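Local coordinates for CELL division control protein 6 (Pyrobaculum aerophilum, PDB 1FNN) that binds ADP and magnesium through an AAA+ ATPase module and probably takes part in the regulation of DNA replication, at residues P20-E23 against Q24-Q27; G285-L288 against H289-L292; Y78-G81 against F82-R85; Y215-D218 against I219-I223; R105-R109 against D110-A114. All coordinates share one frame; numbering follows the deposited sequence.

Interaction 1. Residues P20-E23 against Q24-Q27; sequences PHRE and QQLQ. With ADP (adenosine-5'-diphosphate), chain D.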
# COMPACT_ATOMS: atom_id res chain seq x y z
N PRO A 20 6.92 -3.23 -10.82
CA PRO A 20 5.93 -3.75 -11.76
C PRO A 20 4.66 -2.98 -11.52
O PRO A 20 4.28 -2.68 -10.38
CB PRO A 20 5.83 -5.24 -11.44
CG PRO A 20 6.34 -5.37 -10.03
CD PRO A 20 7.46 -4.31 -9.97
N HIS A 21 3.94 -2.65 -12.59
CA HIS A 21 2.67 -1.94 -12.56
C HIS A 21 2.83 -0.47 -12.27
O HIS A 21 1.82 0.23 -12.18
CB HIS A 21 1.64 -2.66 -11.63
CG HIS A 21 1.54 -4.11 -12.08
ND1 HIS A 21 0.98 -4.52 -13.27
CD2 HIS A 21 1.96 -5.23 -11.43
CE1 HIS A 21 1.06 -5.84 -13.33
NE2 HIS A 21 1.66 -6.32 -12.22
N ARG A 22 4.07 0.06 -12.19
CA ARG A 22 4.23 1.51 -11.99
C ARG A 22 5.07 2.10 -13.11
O ARG A 22 5.58 3.23 -13.02
CB ARG A 22 4.89 1.83 -10.64
CG ARG A 22 3.97 1.56 -9.43
CD ARG A 22 2.81 2.51 -9.51
NE ARG A 22 1.69 2.46 -8.63
CZ ARG A 22 0.48 2.02 -8.98
NH1 ARG A 22 0.27 1.57 -10.21
NH2 ARG A 22 -0.49 2.03 -8.08
N GLU A 23 5.21 1.36 -14.20
CA GLU A 23 5.97 1.81 -15.37
C GLU A 23 5.39 3.10 -15.93
O GLU A 23 6.16 4.04 -16.21
CB GLU A 23 6.04 0.77 -16.50
CG GLU A 23 6.82 -0.48 -16.14
CD GLU A 23 5.99 -1.59 -15.52
OE1 GLU A 23 4.82 -1.38 -15.12
OE2 GLU A 23 6.52 -2.72 -15.42
N GLN A 24 4.07 3.23 -15.91
CA GLN A 24 3.41 4.42 -16.42
C GLN A 24 3.65 5.65 -15.58
O GLN A 24 3.97 6.73 -16.10
CB GLN A 24 1.91 4.17 -16.63
CG GLN A 24 1.18 5.37 -17.21
CD GLN A 24 -0.15 4.98 -17.86
OE1 GLN A 24 -0.46 3.80 -18.05
NE2 GLN A 24 -0.96 5.98 -18.21
N GLN A 25 3.51 5.52 -14.24
CA GLN A 25 3.74 6.65 -13.35
C GLN A 25 5.21 7.12 -13.36
O GLN A 25 5.49 8.33 -13.29
CB GLN A 25 3.39 6.27 -11.90
CG GLN A 25 1.88 6.09 -11.67
CD GLN A 25 1.33 4.76 -12.13
OE1 GLN A 25 2.03 3.91 -12.66
NE2 GLN A 25 0.02 4.53 -11.95
N LEU A 26 6.11 6.17 -13.50
CA LEU A 26 7.53 6.49 -13.52
C LEU A 26 7.91 7.21 -14.83
O LEU A 26 8.56 8.26 -14.85
CB LEU A 26 8.35 5.23 -13.37
CG LEU A 26 9.88 5.49 -13.29
CD1 LEU A 26 10.18 6.24 -12.00
CD2 LEU A 26 10.66 4.19 -13.38
N GLN A 27 7.30 6.72 -15.92
CA GLN A 27 7.42 7.38 -17.21
C GLN A 27 6.90 8.81 -17.17
O GLN A 27 7.56 9.69 -17.77
CB GLN A 27 6.78 6.59 -18.35
CG GLN A 27 6.85 7.40 -19.66
CD GLN A 27 6.00 6.82 -20.78
OE1 GLN A 27 4.84 7.23 -20.96
NE2 GLN A 27 6.58 5.87 -21.51
PB ADP D . 2.94 5.07 -0.72
O1B ADP D . 3.79 6.33 -0.55
O2B ADP D . 2.10 5.09 -1.86
O3B ADP D . 2.18 5.08 0.53
PA ADP D . 5.04 3.16 -0.87
O1A ADP D . 5.83 3.83 -1.92
O2A ADP D . 5.65 3.30 0.45
O3A ADP D . 3.59 3.68 -0.88
O5' ADP D . 4.93 1.54 -1.14
C5' ADP D . 4.50 0.77 -0.04
C4' ADP D . 5.40 -0.48 -0.01
O4' ADP D . 5.18 -1.19 -1.21
C3' ADP D . 6.89 -0.20 0.03
O3' ADP D . 7.52 -1.26 0.72
C2' ADP D . 7.18 -0.14 -1.44
O2' ADP D . 8.56 -0.39 -1.73
C1' ADP D . 6.34 -1.32 -1.95
N9 ADP D . 5.98 -1.04 -3.28
C8 ADP D . 4.95 -0.22 -3.68
N7 ADP D . 4.64 -0.31 -4.94
C5 ADP D . 5.53 -1.27 -5.40
C6 ADP D . 5.73 -1.81 -6.68
N6 ADP D . 5.02 -1.41 -7.72
N1 ADP D . 6.70 -2.72 -6.83
C2 ADP D . 7.42 -3.07 -5.78
N3 ADP D . 7.33 -2.65 -4.52
C4 ADP D . 6.34 -1.72 -4.41
O HOH W 1 2.07 1.34 -15.01

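Interaction 2. Residues G285-L288 against H289-L292; sequences GLPL and HEKL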
# COMPACT_ATOMS: atom_id res chain seq x y z
N GLY A 285 -25.84 -12.82 11.79
CA GLY A 285 -26.81 -12.59 10.76
C GLY A 285 -26.85 -13.57 9.60
O GLY A 285 -27.88 -13.56 8.93
N LEU A 286 -25.85 -14.40 9.31
CA LEU A 286 -25.97 -15.32 8.19
C LEU A 286 -27.15 -16.25 8.48
O LEU A 286 -27.27 -16.79 9.59
CB LEU A 286 -24.68 -16.15 8.02
CG LEU A 286 -23.40 -15.27 7.91
CD1 LEU A 286 -22.15 -16.11 7.76
CD2 LEU A 286 -23.50 -14.21 6.82
N PRO A 287 -27.79 -16.69 7.42
CA PRO A 287 -28.79 -17.75 7.49
C PRO A 287 -28.13 -19.00 8.01
O PRO A 287 -26.93 -19.23 7.68
CB PRO A 287 -29.17 -18.01 6.04
CG PRO A 287 -28.96 -16.69 5.37
CD PRO A 287 -27.77 -16.05 6.07
N LEU A 288 -28.93 -19.89 8.61
CA LEU A 288 -28.43 -21.16 9.08
C LEU A 288 -27.54 -21.92 8.11
O LEU A 288 -26.47 -22.42 8.46
CB LEU A 288 -29.57 -22.14 9.49
CG LEU A 288 -29.20 -23.52 9.97
CD1 LEU A 288 -28.30 -23.49 11.20
CD2 LEU A 288 -30.44 -24.38 10.30
N HIS A 289 -28.01 -22.26 6.92
CA HIS A 289 -27.27 -23.06 5.97
C HIS A 289 -26.00 -22.35 5.45
O HIS A 289 -25.14 -23.05 4.97
CB HIS A 289 -28.19 -23.51 4.82
CG HIS A 289 -28.87 -24.75 5.36
ND1 HIS A 289 -28.35 -26.01 5.18
CD2 HIS A 289 -30.02 -24.89 6.08
CE1 HIS A 289 -29.16 -26.88 5.77
NE2 HIS A 289 -30.17 -26.23 6.31
N GLU A 290 -25.96 -21.04 5.40
CA GLU A 290 -24.74 -20.29 5.06
C GLU A 290 -23.71 -20.44 6.17
O GLU A 290 -22.52 -20.54 5.90
CB GLU A 290 -25.06 -18.82 4.80
CG GLU A 290 -23.85 -17.98 4.36
CD GLU A 290 -24.24 -16.64 3.78
OE1 GLU A 290 -23.37 -15.76 3.61
OE2 GLU A 290 -25.44 -16.40 3.48
N LYS A 291 -24.12 -20.44 7.45
CA LYS A 291 -23.29 -20.80 8.57
C LYS A 291 -22.73 -22.21 8.45
O LYS A 291 -21.54 -22.46 8.62
CB LYS A 291 -23.95 -20.74 9.97
CG LYS A 291 -24.33 -19.30 10.38
CD LYS A 291 -24.76 -19.36 11.84
CE LYS A 291 -24.94 -18.05 12.54
NZ LYS A 291 -26.20 -17.36 12.15
N LEU A 292 -23.57 -23.19 8.12
CA LEU A 292 -23.18 -24.56 7.95
C LEU A 292 -22.20 -24.67 6.77
O LEU A 292 -21.24 -25.43 6.87
CB LEU A 292 -24.44 -25.45 7.66
CG LEU A 292 -25.39 -25.59 8.89
CD1 LEU A 292 -26.71 -26.26 8.47
CD2 LEU A 292 -24.72 -26.39 9.99

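Interaction 3. Residues Y78-G81 against F82-R85; sequences YING and FIYR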
# COMPACT_ATOMS: atom_id res chain seq x y z
N TYR A 78 14.25 15.75 0.25
CA TYR A 78 13.01 14.99 0.55
C TYR A 78 12.43 15.44 1.87
O TYR A 78 13.06 15.33 2.94
CB TYR A 78 13.37 13.51 0.50
CG TYR A 78 12.15 12.67 0.89
CD1 TYR A 78 11.21 12.30 -0.06
CD2 TYR A 78 11.99 12.28 2.22
CE1 TYR A 78 10.11 11.54 0.30
CE2 TYR A 78 10.89 11.51 2.59
CZ TYR A 78 9.96 11.15 1.62
OH TYR A 78 8.88 10.41 1.97
N ILE A 79 11.17 15.90 1.85
CA ILE A 79 10.52 16.39 3.06
C ILE A 79 9.34 15.47 3.41
O ILE A 79 8.36 15.46 2.67
CB ILE A 79 9.99 17.81 3.00
CG1 ILE A 79 11.03 18.88 2.65
CG2 ILE A 79 9.36 18.23 4.35
CD1 ILE A 79 12.25 18.84 3.57
N ASN A 80 9.46 14.73 4.51
CA ASN A 80 8.31 13.86 4.88
C ASN A 80 7.34 14.71 5.68
O ASN A 80 7.59 14.99 6.87
CB ASN A 80 8.83 12.67 5.68
CG ASN A 80 7.76 11.79 6.28
OD1 ASN A 80 6.57 12.10 6.22
ND2 ASN A 80 8.21 10.69 6.88
N GLY A 81 6.19 15.05 5.11
CA GLY A 81 5.21 15.92 5.74
C GLY A 81 4.57 15.29 6.98
O GLY A 81 3.93 15.98 7.78
N PHE A 82 4.74 13.99 7.20
CA PHE A 82 4.25 13.39 8.43
C PHE A 82 5.10 13.88 9.61
O PHE A 82 4.60 13.90 10.73
CB PHE A 82 4.29 11.86 8.41
CG PHE A 82 3.82 11.24 9.70
CD1 PHE A 82 2.47 11.05 9.95
CD2 PHE A 82 4.74 10.86 10.67
CE1 PHE A 82 2.06 10.48 11.14
CE2 PHE A 82 4.33 10.29 11.86
CZ PHE A 82 2.98 10.10 12.10
N ILE A 83 6.39 14.08 9.38
CA ILE A 83 7.35 14.51 10.38
C ILE A 83 7.50 16.02 10.45
O ILE A 83 7.46 16.62 11.54
CB ILE A 83 8.73 13.90 10.02
CG1 ILE A 83 8.60 12.37 9.98
CG2 ILE A 83 9.82 14.34 10.97
CD1 ILE A 83 9.81 11.68 9.39
N TYR A 84 7.74 16.68 9.31
CA TYR A 84 7.93 18.13 9.29
C TYR A 84 6.67 18.79 8.77
O TYR A 84 6.41 18.73 7.57
CB TYR A 84 9.14 18.47 8.41
CG TYR A 84 10.33 17.63 8.81
CD1 TYR A 84 10.70 16.49 8.11
CD2 TYR A 84 11.08 18.00 9.92
CE1 TYR A 84 11.79 15.72 8.49
CE2 TYR A 84 12.17 17.24 10.32
CZ TYR A 84 12.52 16.12 9.60
OH TYR A 84 13.60 15.40 10.02
N ARG A 85 5.91 19.48 9.62
CA ARG A 85 4.59 19.98 9.23
C ARG A 85 4.43 21.48 9.16
O ARG A 85 3.69 21.97 8.29
CB ARG A 85 3.53 19.44 10.20
CG ARG A 85 3.39 17.93 10.07
CD ARG A 85 2.30 17.36 10.97
NE ARG A 85 2.34 15.90 10.94
CZ ARG A 85 1.44 15.08 11.45
NH1 ARG A 85 0.37 15.57 12.07
NH2 ARG A 85 1.60 13.77 11.35

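Interaction 4. Residues Y215-D218 against I219-I223; sequences YSED and ILQMI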
# COMPACT_ATOMS: atom_id res chain seq x y z
N TYR A 215 8.09 -20.89 -0.13
CA TYR A 215 6.83 -20.19 -0.33
C TYR A 215 6.25 -20.77 -1.60
O TYR A 215 6.99 -21.12 -2.52
CB TYR A 215 6.94 -18.64 -0.37
CG TYR A 215 7.90 -18.31 -1.50
CD1 TYR A 215 7.43 -18.11 -2.78
CD2 TYR A 215 9.27 -18.22 -1.22
CE1 TYR A 215 8.29 -17.82 -3.80
CE2 TYR A 215 10.14 -17.92 -2.27
CZ TYR A 215 9.65 -17.73 -3.53
OH TYR A 215 10.50 -17.44 -4.57
N SER A 216 4.92 -20.86 -1.70
CA SER A 216 4.39 -21.35 -2.99
C SER A 216 3.61 -20.24 -3.65
O SER A 216 3.28 -19.25 -3.01
CB SER A 216 3.43 -22.54 -2.75
OG SER A 216 2.40 -22.03 -1.88
N GLU A 217 3.29 -20.41 -4.91
CA GLU A 217 2.48 -19.41 -5.62
C GLU A 217 1.11 -19.27 -4.91
O GLU A 217 0.59 -18.17 -4.75
CB GLU A 217 2.26 -19.96 -7.02
CG GLU A 217 1.28 -19.17 -7.87
CD GLU A 217 1.31 -19.67 -9.31
OE1 GLU A 217 0.53 -20.58 -9.65
OE2 GLU A 217 2.12 -19.14 -10.09
N ASP A 218 0.56 -20.40 -4.44
CA ASP A 218 -0.74 -20.35 -3.77
C ASP A 218 -0.68 -19.48 -2.52
O ASP A 218 -1.66 -18.80 -2.24
CB ASP A 218 -1.26 -21.73 -3.34
CG ASP A 218 -1.80 -22.53 -4.51
OD1 ASP A 218 -1.95 -21.98 -5.61
OD2 ASP A 218 -2.06 -23.74 -4.31
N ILE A 219 0.43 -19.54 -1.77
CA ILE A 219 0.50 -18.73 -0.54
C ILE A 219 0.52 -17.24 -0.85
O ILE A 219 -0.02 -16.40 -0.12
CB ILE A 219 1.70 -19.14 0.32
CG1 ILE A 219 1.34 -20.40 1.14
CG2 ILE A 219 2.19 -18.04 1.27
CD1 ILE A 219 0.53 -20.14 2.39
N LEU A 220 1.24 -16.87 -1.91
CA LEU A 220 1.33 -15.45 -2.29
C LEU A 220 -0.05 -15.01 -2.80
O LEU A 220 -0.49 -13.90 -2.52
CB LEU A 220 2.36 -15.39 -3.44
CG LEU A 220 3.80 -14.97 -3.14
CD1 LEU A 220 4.23 -15.20 -1.71
CD2 LEU A 220 4.79 -15.56 -4.15
N GLN A 221 -0.70 -15.92 -3.54
CA GLN A 221 -2.05 -15.60 -4.04
C GLN A 221 -3.06 -15.37 -2.91
O GLN A 221 -3.85 -14.42 -2.99
CB GLN A 221 -2.58 -16.67 -4.99
CG GLN A 221 -2.01 -16.74 -6.39
CD GLN A 221 -2.31 -18.06 -7.06
OE1 GLN A 221 -2.67 -19.06 -6.42
NE2 GLN A 221 -2.18 -18.11 -8.38
N MET A 222 -2.91 -16.12 -1.83
CA MET A 222 -3.76 -15.95 -0.62
C MET A 222 -3.64 -14.59 -0.00
O MET A 222 -4.61 -13.86 0.35
CB MET A 222 -3.38 -17.09 0.32
CG MET A 222 -4.04 -17.10 1.69
SD MET A 222 -3.40 -18.41 2.75
CE MET A 222 -4.21 -18.05 4.30
N ILE A 223 -2.35 -14.13 0.13
CA ILE A 223 -2.11 -12.81 0.67
C ILE A 223 -2.61 -11.73 -0.28
O ILE A 223 -3.20 -10.76 0.14
CB ILE A 223 -0.57 -12.56 0.90
CG1 ILE A 223 -0.05 -13.60 1.86
CG2 ILE A 223 -0.39 -11.12 1.35
CD1 ILE A 223 1.46 -13.57 2.18

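Interaction 5. Residues R105-R109 against D110-A114; sequences RGLSR and DEFLA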
# COMPACT_ATOMS: atom_id res chain seq x y z
N ARG A 105 20.46 35.26 15.56
CA ARG A 105 19.15 35.87 15.75
C ARG A 105 18.00 35.00 15.24
O ARG A 105 18.14 34.17 14.34
CB ARG A 105 19.05 37.23 15.05
CG ARG A 105 19.41 37.19 13.57
CD ARG A 105 19.29 38.54 12.89
NE ARG A 105 18.03 38.73 12.20
CZ ARG A 105 16.80 38.76 12.68
NH1 ARG A 105 16.50 38.63 13.97
NH2 ARG A 105 15.79 38.94 11.84
N GLY A 106 16.83 35.24 15.82
CA GLY A 106 15.62 34.50 15.44
C GLY A 106 15.16 35.09 14.11
O GLY A 106 15.37 36.30 13.90
N LEU A 107 14.76 34.23 13.17
CA LEU A 107 14.36 34.77 11.87
C LEU A 107 12.86 34.67 11.65
O LEU A 107 12.20 33.71 12.08
CB LEU A 107 15.10 34.05 10.76
CG LEU A 107 16.60 34.27 10.59
CD1 LEU A 107 17.11 33.44 9.41
CD2 LEU A 107 16.91 35.75 10.37
N SER A 108 12.30 35.66 10.96
CA SER A 108 10.90 35.56 10.55
C SER A 108 10.77 34.57 9.38
O SER A 108 11.70 34.33 8.63
CB SER A 108 10.36 36.90 10.06
OG SER A 108 10.88 37.19 8.76
N ARG A 109 9.52 34.22 9.09
CA ARG A 109 9.18 33.35 7.98
C ARG A 109 9.71 33.93 6.68
O ARG A 109 10.29 33.20 5.87
CB ARG A 109 7.65 33.16 7.89
CG ARG A 109 7.27 32.04 6.93
CD ARG A 109 5.87 32.22 6.36
NE ARG A 109 5.09 31.00 6.46
CZ ARG A 109 3.97 30.77 5.79
NH1 ARG A 109 3.49 31.69 4.96
NH2 ARG A 109 3.32 29.63 5.94
N ASP A 110 9.56 35.23 6.48
CA ASP A 110 10.06 35.90 5.30
C ASP A 110 11.58 35.90 5.23
O ASP A 110 12.21 35.82 4.18
CB ASP A 110 9.60 37.37 5.25
CG ASP A 110 8.10 37.52 5.07
OD1 ASP A 110 7.43 36.54 4.67
OD2 ASP A 110 7.59 38.64 5.34
N GLU A 111 12.23 36.14 6.37
CA GLU A 111 13.70 36.11 6.43
C GLU A 111 14.24 34.73 6.04
O GLU A 111 15.15 34.62 5.23
CB GLU A 111 14.11 36.49 7.86
CG GLU A 111 14.09 38.02 7.96
CD GLU A 111 14.16 38.51 9.39
OE1 GLU A 111 14.79 39.58 9.57
OE2 GLU A 111 13.61 37.89 10.31
N PHE A 112 13.62 33.70 6.59
CA PHE A 112 13.94 32.32 6.24
C PHE A 112 13.85 32.03 4.75
O PHE A 112 14.81 31.62 4.11
CB PHE A 112 12.94 31.40 6.94
CG PHE A 112 13.46 30.84 8.24
CD1 PHE A 112 12.68 30.87 9.38
CD2 PHE A 112 14.74 30.30 8.29
CE1 PHE A 112 13.16 30.35 10.56
CE2 PHE A 112 15.22 29.79 9.48
CZ PHE A 112 14.44 29.81 10.61
N LEU A 113 12.72 32.46 4.13
CA LEU A 113 12.59 32.25 2.69
C LEU A 113 13.65 33.02 1.95
O LEU A 113 14.25 32.57 0.96
CB LEU A 113 11.20 32.67 2.17
CG LEU A 113 10.08 31.72 2.58
CD1 LEU A 113 8.73 32.36 2.25
CD2 LEU A 113 10.26 30.37 1.91
N ALA A 114 13.85 34.26 2.42
CA ALA A 114 14.90 35.08 1.78
C ALA A 114 16.26 34.38 1.91
O ALA A 114 17.07 34.46 0.97
CB ALA A 114 14.90 36.44 2.47

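Interaction 1. Residues P20-E23 against Q24-Q27
Leu26 N donates to Arg22 O at 3.0 Å and Gln27 N to Glu23 O at 2.9 Å, the opening backbone bonds of helix 23-38, with Arg22 at its N-cap. A water joins the loop to the first turn, accepting from Gln24 N at 2.9 Å and giving a weak bond to His21 O. That same carbonyl takes Arg22 NH1 at 2.8 Å, the donor lying well above the carbonyl plane. Ahead of the helix, Pro20 O receives N6 of the ADP adenine at 3.0 Å, while Arg22 CG passes 3.6 Å from N6. The Arg22 chain folds back at chi2 (-65°), and its guanidinium has Gln25 NE2 over one face, amide and guanidinium planes 48° apart. NH1 and NE2 are both donors, so this is contact without a bond; Gln25 NE2 is satisfied by Arg189 O, and Arg22 NE and NH2 by Thr55 O and Ser191 O. Leu26 faces helix 57-68, touching Lys63, Leu64 and Leu67. The chemistry implies adenine recognition by a main-chain carbonyl, beside an arginine whose three nitrogens all donate to carbonyl oxygens and tie the helix start to the nucleotide pocket.

Interaction 2. Residues G285-L288 against H289-L292
Helix 288-304 of the C-terminal winged-helix domain starts here, with Pro287 at its N-cap and Lys291 reaching back over the first turn. Pro287 O accepts from Lys291 N at 3.1 Å, and Leu288 O from Leu292 N at 3.0 Å. The Lys291 chain runs extended to CE and turns at chi4 (75°), which brings NZ to 2.8 Å from Leu286 O, in the carbonyl plane; NZ also bonds Ile284 O, at the end of the preceding helix. With an alanine here, the carbonyls of Leu286 and Ile284 would probably lose their shared donor, and the link between the two helices would slacken. Glu290 extends across Leu286 at about a right angle, its OE1 3.6 Å from Leu286 CD2, and OE2 lies 3.5 Å from Pro287 CD. Leu288 CG meets Leu292 CD1 at 4.0 Å, and the same methyl sits over one face of the His289 ring, toward its rim. Both ring nitrogens of His289 are bonded, ND1 to Tyr318 and NE2 to Glu327. Leu286 packs on helix 332-344 and Leu292 on helices 311-324 and 373-387, as expected of an early helix in the helical core of a winged-helix fold.

Interaction 3. Residues Y78-G81 against F82-R85
Asn80 and Phe82 lie side by side and point the same way, amide and ring planes 36° apart, while Ile83 crosses the Asn80 side chain at about a right angle. With CG anti to the Asn80 backbone N (chi1 172°), OD1 swings forward to accept Phe82 N at 2.8 Å, the donor standing above the amide plane. Ile83 lays CG1 and CD1 over one face of the Asn80 amide, CD1 a tight 3.1 Å from ND2. Asn80 O takes two donors: Tyr84 N at 3.0 Å, in the carbonyl plane, and Ile83 N at 2.9 Å, above it. The bond to OD1 makes an Asx turn and that from Ile83 N closes a beta turn, together ending strand 75-80, an outer strand of the parallel AAA+ sheet. The Asn80 side chain lies near Asp132 and about 7 Å from the bound magnesium ion. The Tyr84 ring has CG2 of Ile83 over its centre, and Ile79 CG2 approaches Tyr84 CB at 4.1 Å against helix 87-97. Arg85, extended from CG to NE, runs past Gly81 O and grips Phe82 O side-on with NE at 3.0 Å and NH2, on a lone pair, at 3.1 Å.

Interaction 4. Residues Y215-D218 against I219-I223
Chi1 of 58° sets Ser216 OG between its own backbone N and carbonyl carbon, and from this crowded position the oxygen accepts Ile219 N at 3.2 Å. Tyr215 uses the same first torsion (58°), which lays its ring beside the first turn, where CD1 meets Leu220 CD2 at 3.9 Å as the two side chains pass at a slant. Ser216 is thus the N-cap of helix 217-227, its hydroxyl giving Ile219 N, which has no i-4 helical acceptor, a bond besides the weak one to Ser216 O. That carbonyl oxygen also receives a weak bond from Leu220 N, at 3.3 Å. Regular bonds follow: Gln221 N to Glu217 O at 2.9 Å and Met222 N to Asp218 O at 3.0 Å. Ile219 brings CG1 to 3.6 Å from Ser216 OG, so an apolar branch flanks the capping oxygen. The Gln221 side chain crosses those of Glu217 and Asp218 obliquely. The buried side chains pack within the lid domain: Leu220 rests on Phe199 and Leu247, Ile223 on Leu202, Ile246 and Val267, and Met222 on Val267. Tyr215 reaches Ala206 and Lys207 of helix 195-209, while Asp218 and Ile219 touch Pro307. The chemistry implies a helix start held by one hydroxyl cap, with two acidic side chains in the first turn, where negative charge probably suits the positive end of the helix dipole.

Interaction 5. Residues R105-R109 against D110-A114
Ser108 and Glu111 close a capping box at the start of helix 109-122, the tightly held part of this surface contact. Ser108 OG accepts Glu111 N at 2.9 Å, and Glu111 OE2 accepts Ser108 N at 2.7 Å in a nearly straight bond (175°), using its anti lone pair. The Glu111 chain, extended beyond CG, carries the carboxylate back to the backbone N of Ser108. Ser108 O takes Phe112 N at 2.9 Å, and Arg109 O takes Leu113 N. Leu107 packs beside the box: its CB stands over the centre of the Phe112 ring, 4.1 Å from the centroid, a CH-pi contact, while CD2 comes to 3.8 Å from Glu111 CB. The looser, solvent side belongs to Arg105, an exposed residue. Its chain bends at chi3 and presents NH2 to Glu111 OE1 at 2.6 Å, a salt bridge with that oxygen at the guanidinium edge but a weak hydrogen-bond angle (128°) and planes 64° apart. A glutamine at Glu111 would probably cost Arg105 its charge partner and weaken the hold on Ser108 N. Beyond the box, Arg109 turns to Asp140 in a salt bridge. Leu113 reaches Thr144 and Leu148 of helix 139-148, while Phe112 packs against Phe87 and Ile91 of helix 87-97, and helix 109-122 starts alongside both.

Overall arrangement
Four of the five contacts are helix starts; interaction 3 instead is a turn leaving a strand. Interaction 2 is the buried one, set in the winged-helix domain and fastened by a lysine on carbonyl oxygens. Interaction 5 is a surface contact in the AAA domain and relies on a capping box and a salt bridge. Interactions 1, 3 and 4 are partly buried. Interaction 1 touches the adenine, while interaction 3 lies near the magnesium ion without touching it, their centres about 24 Å apart; interaction 4 lies in the lid. Interactions 3 and 5 both adjoin helix 87-97, whereas interactions 2 and 5 are about 67 Å apart, centre to centre.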